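Local atomic coordinates of nitric oxide dioxygenase (Rhodothermus marinus DSM 4252, PDB entry 6WK3), a protein that binds heme in a globin fold, probably acts as a nitric oxide dioxygenase in nature, and has been engineered as a carbene transferase. Residues 20-25 and 64-69. The protein carries 1 engineered substitution. Sequence-based numbering, arbitrary orientation.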
loop_
_atom_site.group_PDB
_atom_site.type_symbol
_atom_site.label_atom_id
_atom_site.label_comp_id
_atom_site.label_asym_id
_atom_site.label_seq_id
_atom_site.Cartn_x
_atom_site.Cartn_y
_atom_site.Cartn_z
ATOM N N ALA A 20 21.867 12.379 15.431
ATOM C CA ALA A 20 21.564 11.154 16.170
ATOM C C ALA A 20 20.700 10.197 15.357
ATOM O O ALA A 20 20.861 8.975 15.459
ATOM C CB ALA A 20 20.871 11.488 17.491
ATOM N N LEU A 21 19.775 10.729 14.556
ATOM C CA LEU A 21 18.925 9.872 13.738
ATOM C C LEU A 21 19.700 9.245 12.588
ATOM O O LEU A 21 19.416 8.105 12.203
ATOM C CB LEU A 21 17.731 10.664 13.208
ATOM C CG LEU A 21 16.583 10.907 14.190
ATOM C CD1 LEU A 21 15.499 11.739 13.538
ATOM C CD2 LEU A 21 16.009 9.602 14.692
ATOM N N GLN A 22 20.680 9.959 12.029
ATOM C CA GLN A 22 21.515 9.360 10.993
ATOM C C GLN A 22 22.224 8.112 11.502
ATOM O O GLN A 22 22.508 7.196 10.721
ATOM C CB GLN A 22 22.541 10.370 10.482
ATOM C CG GLN A 22 21.941 11.517 9.699
ATOM C CD GLN A 22 22.988 12.516 9.237
ATOM O OE1 GLN A 22 22.923 13.032 8.120
ATOM N NE2 GLN A 22 23.962 12.791 10.097
ATOM N N LYS A 23 22.505 8.051 12.802
ATOM C CA LYS A 23 23.189 6.907 13.384
ATOM C C LYS A 23 22.254 5.921 14.070
ATOM O O LYS A 23 22.596 4.740 14.172
ATOM C CB LYS A 23 24.241 7.380 14.395
ATOM C CG LYS A 23 25.524 7.915 13.768
ATOM C CD LYS A 23 26.572 8.232 14.832
ATOM C CE LYS A 23 27.887 8.698 14.214
ATOM N NZ LYS A 23 28.482 7.677 13.303
ATOM N N HIS A 24 21.080 6.360 14.534
ATOM C CA HIS A 24 20.271 5.543 15.433
ATOM C C HIS A 24 18.814 5.387 15.007
ATOM O O HIS A 24 18.026 4.819 15.770
ATOM C CB HIS A 24 20.301 6.122 16.857
ATOM C CG HIS A 24 21.677 6.257 17.434
ATOM N ND1 HIS A 24 22.605 5.238 17.403
ATOM C CD2 HIS A 24 22.275 7.290 18.076
ATOM C CE1 HIS A 24 23.718 5.640 17.988
ATOM N NE2 HIS A 24 23.544 6.881 18.406
ATOM N N SER A 25 18.418 5.880 13.832
ATOM C CA SER A 25 17.000 5.822 13.489
ATOM C C SER A 25 16.519 4.384 13.310
ATOM O O SER A 25 15.346 4.090 13.568
ATOM C CB SER A 25 16.713 6.648 12.233
ATOM O OG SER A 25 17.400 6.129 11.108
ATOM N N TYR A 64 11.850 13.233 7.739
ATOM C CA TYR A 64 10.968 14.195 8.392
ATOM C C TYR A 64 11.757 15.189 9.230
ATOM O O TYR A 64 11.456 16.386 9.238
ATOM C CB TYR A 64 9.961 13.443 9.258
ATOM C CG TYR A 64 8.933 14.295 9.964
ATOM C CD1 TYR A 64 8.304 15.356 9.317
ATOM C CD2 TYR A 64 8.568 14.016 11.273
ATOM C CE1 TYR A 64 7.339 16.116 9.970
ATOM C CE2 TYR A 64 7.617 14.766 11.929
ATOM C CZ TYR A 64 7.006 15.811 11.277
ATOM O OH TYR A 64 6.058 16.545 11.945
ATOM N N ALA A 65 12.770 14.709 9.950
ATOM C CA ALA A 65 13.598 15.607 10.743
ATOM C C ALA A 65 14.428 16.521 9.849
ATOM O O ALA A 65 14.652 17.688 10.184
ATOM C CB ALA A 65 14.488 14.796 11.687
ATOM N N ARG A 66 14.879 16.014 8.699
ATOM C CA ARG A 66 15.631 16.830 7.751
ATOM C C ARG A 66 14.760 17.875 7.064
ATOM O O ARG A 66 15.292 18.795 6.436
ATOM C CB ARG A 66 16.269 15.945 6.679
ATOM C CG ARG A 66 17.409 15.053 7.139
ATOM C CD ARG A 66 18.314 14.754 5.959
ATOM N NE ARG A 66 19.035 13.494 6.083
ATOM C CZ ARG A 66 20.303 13.396 6.464
ATOM N NH1 ARG A 66 20.995 14.488 6.768
ATOM N NH2 ARG A 66 20.883 12.205 6.540
ATOM N N SER A 67 13.441 17.741 7.143
ATOM C CA SER A 67 12.528 18.610 6.417
ATOM C C SER A 67 11.463 19.167 7.349
ATOM O O SER A 67 10.344 19.451 6.923
ATOM C CB SER A 67 11.892 17.860 5.248
ATOM O OG SER A 67 10.788 18.573 4.714
ATOM N N ILE A 68 11.801 19.319 8.631
ATOM C CA ILE A 68 10.833 19.797 9.606
ATOM C C ILE A 68 10.461 21.259 9.364
ATOM O O ILE A 68 9.389 21.696 9.796
ATOM C CB ILE A 68 11.375 19.567 11.032
ATOM C CG1 ILE A 68 10.264 19.713 12.075
ATOM C CG2 ILE A 68 12.522 20.513 11.336
ATOM C CD1 ILE A 68 9.112 18.760 11.881
ATOM N N ASP A 69 11.307 22.028 8.666
ATOM C CA ASP A 69 10.946 23.405 8.330
ATOM C C ASP A 69 10.005 23.485 7.132
ATOM O O ASP A 69 9.243 24.451 7.016
ATOM C CB ASP A 69 12.197 24.241 8.048
ATOM C CG ASP A 69 13.069 24.437 9.283
ATOM O OD1 ASP A 69 12.536 24.454 10.416
ATOM O OD2 ASP A 69 14.300 24.566 9.113
#
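Gln22 and Arg66 meet at the exposed edge of this contact through two hydrogen bonds to a single oxygen. Arg66 NH2 lies 2.7 Å from Gln22 OE1 and uses a lone pair of that oxygen, within the plane of the amide. Arg66 NH1 lies 2.8 Å from Gln22 OE1 but sits above that plane. Both bonds are bent, with N-H...O angles of 134° and 132°, as expected when one acceptor is shared by the end of a guanidinium. The Arg66 chain runs nearly perpendicular to that of Gln22, and the Gln22 CG methylene also touches Arg66, 3.4 Å from NH2. Beyond CG the Gln22 chain is extended (chi2 179°), which carries its amide out to the arginine.

Beneath this polar bridge the contact is apolar and buried. Leu21 CD1 packs on Ala65 CB at 3.7 Å, where the CA atoms of the two residues are 8.4 Å apart. Trp122 of helix 116-145 touches both side chains. Val18 lies against Ala65 and Arg66, and Ile28 against Leu21. The pairing joins helix 18-39 to the last part of helix 50-66, away from the heme and copper sites. It is a small helix-to-helix contact, an apolar pair with a polar bridge at its edge, within the all-helical globin fold.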